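Local coordinates for uncharacterized protein (PDB 3NO2), which is of unknown function but folds as a six-bladed beta-propeller, with a sequence region related to Mal s 1 allergenic protein-like propellers, at residues F127-K132 against P167-F172; V215-P220 against S269-I274. All coordinates share one frame; numbering follows the deposited sequence.

Contact 1. Residues F127-K132 against P167-F172; sequences FRQINK and PFSSAF
The Phe-168 ring meets two neighbours obliquely: Arg-128, whose side chain crosses it at about a right angle with CB 3.6 Å from Phe-168 CD1, and the Gln-129 amide, whose plane is turned 39° from the ring. Ile-130 CD1 lies 3.4 Å above the plane of the Phe-127 ring, over its centre. Phe-172 comes tip to tip with Asn-131, its CE2 lying 3.2 Å from Lys-132 O.

Gln-129 OE1 takes the hydroxyl of Ser-169 OG at 2.7 Å. CG of Asn-131 stands anti to its backbone N (chi1 -152°), beside the carbonyl carbon; ND2 donates to Ser-170 O at 3.0 Å, well above the carbonyl plane, while OD1 accepts from Lys-132 N. Waters bridge Arg-128 N to Pro-167 O and Gln-129 O to Ser-170 OG; a third, at longer range, bridges Asn-131 ND2 and Phe-172 N. The Arg-128 guanidinium turns back to Phe-127 O, His-124 O and a bound citric acid, probably from the crystallisation liquor.

Ring packing and polar links thus join two successive blades: the one direct backbone bond, Gln-129 N to Phe-168 O (2.9 Å), lies in loops leading into innermost strands 131-132 and 169-172, which themselves are tied by Asn-131 ND2 and water.

Contact 2. Residues V215-P220 against S269-I274; sequences VAQLFP and STICPI
Gln-217 reaches across to the other strand and its OE1 accepts two bonds there. Thr-270 OG1 donates at 2.7 Å, nearly in line with the C=O bond, and Ile-271 N donates at 3.1 Å from above the amide plane. The Gln-217 chain can span the gap because CG is anti to the backbone N (chi1 -167°) and the rest runs extended. On the other branch, NE2 donates a hydrogen bond to a water 3.0 Å away, which lies 2.7 Å from Ile-271 O and probably donates to it, though it has more acceptors in reach than protons.

Farther along, Pro-273 CD sits over one face of the Phe-219 ring, offset toward the rim and 3.3 Å from CZ, a CH-pi contact. Cys-272 SG approaches the same ring obliquely, a longer sulfur-aromatic contact, and Ile-271 CG2 packs on Phe-219 CB. At the other end, Gln-217 N bonds to Ser-269 O at 3.1 Å, and the CB atoms of Ala-216 and Ser-269 touch.

In the second shell, Gln-129 NE2, two blades back, probably donates to Gln-217 OE1 as well; Thr-270 OG1 also bonds to Val-42 N, and Ser-269 OG to Asn-40 OD1. Ser-269 and Thr-270 form a classic beta bulge opposite Gly-10. Strand 214-220 pairs antiparallel with 226-231 in its blade; strand 270-274 pairs with 6-10 in the next.

Contact 1 closes before contact 2 opens, and their centres lie about 11 Å apart, each about 6 Å from the centre of the chain. Both join innermost strands of successive blades: 131-132 to 169-172 in contact 1, then 214-220 to 270-274 in contact 2. These four strands are the innermost of four consecutive blades. The contacts also touch each other, through a probable hydrogen bond of 3.1 Å between Gln-129 NE2 and Gln-217 OE1, and through Phe-168 CE2, which packs 3.4 Å from Ser-269 O. Contact 2 ties the C-terminal strand, innermost in the closing blade, to the blade before it, a common way of closing a propeller ring.

Contact 1. Residues F127-K132 against P167-F172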
loop_
_atom_site.group_PDB
_atom_site.type_symbol
_atom_site.label_atom_id
_atom_site.label_comp_id
_atom_site.label_asym_id
_atom_site.label_seq_id
_atom_site.Cartn_x
_atom_site.Cartn_y
_atom_site.Cartn_z
ATOM N N PHE A 127 -1.948 -9.730 -5.993
ATOM C CA PHE A 127 -1.270 -8.799 -5.106
ATOM C C PHE A 127 -1.973 -7.462 -5.038
ATOM O O PHE A 127 -2.872 -7.115 -5.828
ATOM C CB PHE A 127 0.180 -8.600 -5.530
ATOM C CG PHE A 127 0.351 -8.163 -6.960
ATOM C CD1 PHE A 127 0.208 -6.834 -7.342
ATOM C CD2 PHE A 127 0.608 -9.113 -7.949
ATOM C CE1 PHE A 127 0.404 -6.464 -8.692
ATOM C CE2 PHE A 127 0.806 -8.725 -9.258
ATOM C CZ PHE A 127 0.698 -7.421 -9.592
ATOM N N ARG A 128 -1.528 -6.657 -4.057
ATOM C CA ARG A 128 -1.881 -5.252 -3.970
ATOM C C ARG A 128 -0.605 -4.434 -4.169
ATOM O O ARG A 128 -0.363 -3.973 -5.312
ATOM C CB ARG A 128 -2.646 -4.941 -2.691
ATOM C CG ARG A 128 -3.979 -5.666 -2.637
ATOM C CD ARG A 128 -4.980 -5.161 -3.675
ATOM N NE ARG A 128 -6.242 -5.913 -3.626
ATOM C CZ ARG A 128 -6.492 -7.052 -4.227
ATOM N NH1 ARG A 128 -5.610 -7.616 -5.016
ATOM N NH2 ARG A 128 -7.639 -7.680 -3.966
ATOM N N GLN A 129 0.253 -4.262 -3.158
ATOM C CA GLN A 129 1.404 -3.366 -3.251
ATOM C C GLN A 129 2.726 -4.140 -3.342
ATOM O O GLN A 129 3.256 -4.615 -2.339
ATOM C CB GLN A 129 1.467 -2.452 -2.023
ATOM C CG GLN A 129 0.202 -1.660 -1.768
ATOM C CD GLN A 129 0.442 -0.468 -0.833
ATOM O OE1 GLN A 129 1.434 -0.412 -0.095
ATOM N NE2 GLN A 129 -0.478 0.495 -0.828
ATOM N N ILE A 130 3.257 -4.239 -4.542
ATOM C CA ILE A 130 4.591 -4.733 -4.805
ATOM C C ILE A 130 5.605 -3.661 -4.390
ATOM O O ILE A 130 5.303 -2.474 -4.394
ATOM C CB ILE A 130 4.714 -5.112 -6.284
ATOM C CG1 ILE A 130 3.838 -6.328 -6.589
ATOM C CG2 ILE A 130 6.178 -5.368 -6.691
ATOM C CD1 ILE A 130 3.832 -6.790 -8.081
ATOM N N ASN A 131 6.786 -4.083 -3.982
ATOM C CA ASN A 131 7.881 -3.204 -3.604
ATOM C C ASN A 131 9.182 -3.732 -4.257
ATOM O O ASN A 131 9.208 -4.795 -4.843
ATOM C CB ASN A 131 7.972 -3.101 -2.062
ATOM C CG ASN A 131 8.561 -1.794 -1.594
ATOM O OD1 ASN A 131 9.158 -1.035 -2.358
ATOM N ND2 ASN A 131 8.310 -1.488 -0.330
ATOM N N LYS A 132 10.231 -2.927 -4.192
ATOM C CA LYS A 132 11.531 -3.208 -4.804
ATOM C C LYS A 132 12.577 -3.212 -3.688
ATOM O O LYS A 132 12.626 -2.254 -2.918
ATOM C CB LYS A 132 11.815 -2.161 -5.848
ATOM C CG LYS A 132 13.084 -2.452 -6.686
ATOM C CD LYS A 132 13.279 -1.403 -7.788
ATOM C CE LYS A 132 14.477 -1.728 -8.629
ATOM N NZ LYS A 132 14.661 -0.716 -9.739
ATOM N N PRO A 167 -1.581 -11.221 2.403
ATOM C CA PRO A 167 -0.504 -10.214 2.423
ATOM C C PRO A 167 -0.752 -9.085 1.410
ATOM O O PRO A 167 -1.057 -9.337 0.245
ATOM C CB PRO A 167 0.728 -11.011 2.091
ATOM C CG PRO A 167 0.387 -12.409 2.672
ATOM C CD PRO A 167 -1.067 -12.598 2.423
ATOM N N PHE A 168 -0.621 -7.844 1.888
ATOM C CA PHE A 168 -1.046 -6.638 1.183
ATOM C C PHE A 168 0.087 -5.742 0.688
ATOM O O PHE A 168 -0.064 -5.087 -0.357
ATOM C CB PHE A 168 -2.003 -5.859 2.109
ATOM C CG PHE A 168 -2.480 -4.545 1.541
ATOM C CD1 PHE A 168 -3.620 -4.483 0.757
ATOM C CD2 PHE A 168 -1.796 -3.371 1.761
ATOM C CE1 PHE A 168 -4.063 -3.284 0.195
ATOM C CE2 PHE A 168 -2.233 -2.195 1.192
ATOM C CZ PHE A 168 -3.340 -2.164 0.395
ATOM N N SER A 169 1.201 -5.666 1.417
ATOM C CA SER A 169 2.247 -4.714 1.127
ATOM C C SER A 169 3.487 -5.066 1.912
ATOM O O SER A 169 3.408 -5.921 2.849
ATOM C CB SER A 169 1.769 -3.312 1.484
ATOM O OG SER A 169 2.764 -2.335 1.160
ATOM N N SER A 170 4.602 -4.439 1.585
ATOM C CA SER A 170 5.814 -4.512 2.394
ATOM C C SER A 170 6.380 -3.099 2.523
ATOM O O SER A 170 6.167 -2.256 1.658
ATOM C CB SER A 170 6.833 -5.449 1.752
ATOM O OG SER A 170 7.335 -4.988 0.539
ATOM N N ALA A 171 7.139 -2.892 3.575
ATOM C CA ALA A 171 7.834 -1.613 3.780
ATOM C C ALA A 171 9.138 -1.885 4.521
ATOM O O ALA A 171 9.234 -2.781 5.344
ATOM C CB ALA A 171 6.993 -0.617 4.611
ATOM N N PHE A 172 10.168 -1.122 4.195
ATOM C CA PHE A 172 11.493 -1.364 4.745
ATOM C C PHE A 172 11.753 -0.562 6.012
ATOM O O PHE A 172 11.283 0.570 6.187
ATOM C CB PHE A 172 12.518 -1.012 3.679
ATOM C CG PHE A 172 12.396 -1.870 2.478
ATOM C CD1 PHE A 172 12.716 -3.225 2.530
ATOM C CD2 PHE A 172 11.902 -1.341 1.281
ATOM C CE1 PHE A 172 12.562 -4.022 1.398
ATOM C CE2 PHE A 172 11.745 -2.148 0.173
ATOM C CZ PHE A 172 12.062 -3.466 0.227
HETATM O O HOH W 1 -0.150 -7.946 -2.023
HETATM O O HOH W 2 5.650 -5.768 -1.404
HETATM O O HOH W 3 9.251 0.824 1.799
#

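Contact 2. Residues V215-P220 against S269-I274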
loop_
_atom_site.group_PDB
_atom_site.type_symbol
_atom_site.label_atom_id
_atom_site.label_comp_id
_atom_site.label_asym_id
_atom_site.label_seq_id
_atom_site.Cartn_x
_atom_site.Cartn_y
_atom_site.Cartn_z
ATOM N N VAL A 215 -5.135 -5.492 7.925
ATOM C CA VAL A 215 -3.885 -4.724 8.065
ATOM C C VAL A 215 -3.398 -4.440 6.642
ATOM O O VAL A 215 -2.907 -5.339 5.936
ATOM C CB VAL A 215 -2.839 -5.391 8.932
ATOM C CG1 VAL A 215 -1.540 -4.571 8.955
ATOM C CG2 VAL A 215 -3.390 -5.611 10.332
ATOM N N ALA A 216 -3.622 -3.200 6.203
ATOM C CA ALA A 216 -3.304 -2.697 4.849
ATOM C C ALA A 216 -1.931 -1.988 4.934
ATOM O O ALA A 216 -1.012 -2.449 5.626
ATOM C CB ALA A 216 -4.447 -1.879 4.271
ATOM N N GLN A 217 -1.734 -0.858 4.273
ATOM C CA GLN A 217 -0.383 -0.333 4.176
ATOM C C GLN A 217 0.183 0.041 5.541
ATOM O O GLN A 217 -0.498 0.662 6.390
ATOM C CB GLN A 217 -0.323 0.883 3.248
ATOM C CG GLN A 217 1.096 1.287 2.860
ATOM C CD GLN A 217 1.144 2.358 1.794
ATOM O OE1 GLN A 217 0.107 2.701 1.208
ATOM N NE2 GLN A 217 2.349 2.844 1.476
ATOM N N LEU A 218 1.467 -0.264 5.688
ATOM C CA LEU A 218 2.306 0.125 6.818
ATOM C C LEU A 218 3.307 1.153 6.330
ATOM O O LEU A 218 3.940 0.935 5.279
ATOM C CB LEU A 218 3.041 -1.113 7.329
ATOM C CG LEU A 218 2.168 -2.329 7.692
ATOM C CD1 LEU A 218 3.109 -3.523 8.031
ATOM C CD2 LEU A 218 1.237 -2.021 8.840
ATOM N N PHE A 219 3.488 2.253 7.068
ATOM C CA PHE A 219 4.375 3.302 6.665
ATOM C C PHE A 219 5.303 3.637 7.825
ATOM O O PHE A 219 4.945 4.368 8.745
ATOM C CB PHE A 219 3.627 4.554 6.166
ATOM C CG PHE A 219 4.475 5.426 5.295
ATOM C CD1 PHE A 219 5.405 6.261 5.842
ATOM C CD2 PHE A 219 4.319 5.368 3.939
ATOM C CE1 PHE A 219 6.211 7.054 4.981
ATOM C CE2 PHE A 219 5.135 6.140 3.099
ATOM C CZ PHE A 219 6.065 6.929 3.646
ATOM N N PRO A 220 6.519 3.089 7.771
ATOM C CA PRO A 220 7.512 3.395 8.847
ATOM C C PRO A 220 7.926 4.856 8.878
ATOM O O PRO A 220 8.042 5.479 7.831
ATOM C CB PRO A 220 8.717 2.518 8.455
ATOM C CG PRO A 220 8.115 1.368 7.690
ATOM C CD PRO A 220 6.970 1.966 6.906
ATOM N N SER A 269 -6.817 2.203 2.874
ATOM C CA SER A 269 -5.887 1.086 2.741
ATOM C C SER A 269 -4.491 1.530 2.340
ATOM O O SER A 269 -3.577 0.711 2.350
ATOM C CB SER A 269 -6.375 0.003 1.788
ATOM O OG SER A 269 -6.553 0.527 0.485
ATOM N N THR A 270 -4.298 2.820 2.027
ATOM C CA THR A 270 -3.023 3.328 1.535
ATOM C C THR A 270 -2.811 4.755 2.022
ATOM O O THR A 270 -3.759 5.542 2.129
ATOM C CB THR A 270 -2.939 3.190 -0.009
ATOM O OG1 THR A 270 -1.717 3.743 -0.525
ATOM C CG2 THR A 270 -4.111 3.842 -0.738
ATOM N N ILE A 271 -1.545 5.088 2.248
ATOM C CA ILE A 271 -1.141 6.396 2.784
ATOM C C ILE A 271 0.221 6.779 2.276
ATOM O O ILE A 271 1.078 5.916 2.130
ATOM C CB ILE A 271 -1.139 6.362 4.327
ATOM C CG1 ILE A 271 -0.813 7.704 4.938
ATOM C CG2 ILE A 271 -0.175 5.297 4.873
ATOM C CD1 ILE A 271 -1.220 7.814 6.415
ATOM N N CYS A 272 0.458 8.082 2.100
ATOM C CA CYS A 272 1.795 8.614 1.852
ATOM C C CYS A 272 1.869 10.023 2.447
ATOM O O CYS A 272 1.004 10.825 2.135
ATOM C CB CYS A 272 2.055 8.727 0.303
ATOM S SG CYS A 272 3.822 8.929 -0.034
ATOM N N PRO A 273 2.925 10.359 3.195
ATOM C CA PRO A 273 3.116 11.799 3.501
ATOM C C PRO A 273 3.236 12.632 2.231
ATOM O O PRO A 273 3.776 12.164 1.219
ATOM C CB PRO A 273 4.466 11.796 4.273
ATOM C CG PRO A 273 4.505 10.409 4.911
ATOM C CD PRO A 273 3.968 9.518 3.800
ATOM N N ILE A 274 2.712 13.858 2.250
ATOM C CA ILE A 274 2.803 14.763 1.095
ATOM C C ILE A 274 3.088 16.168 1.578
ATOM O O ILE A 274 2.658 16.555 2.649
ATOM C CB ILE A 274 1.502 14.675 0.246
ATOM C CG1 ILE A 274 1.680 15.437 -1.087
ATOM C CG2 ILE A 274 0.262 15.207 0.992
ATOM C CD1 ILE A 274 0.602 15.138 -2.111
HETATM O O HOH W 4 2.444 5.363 -0.190
#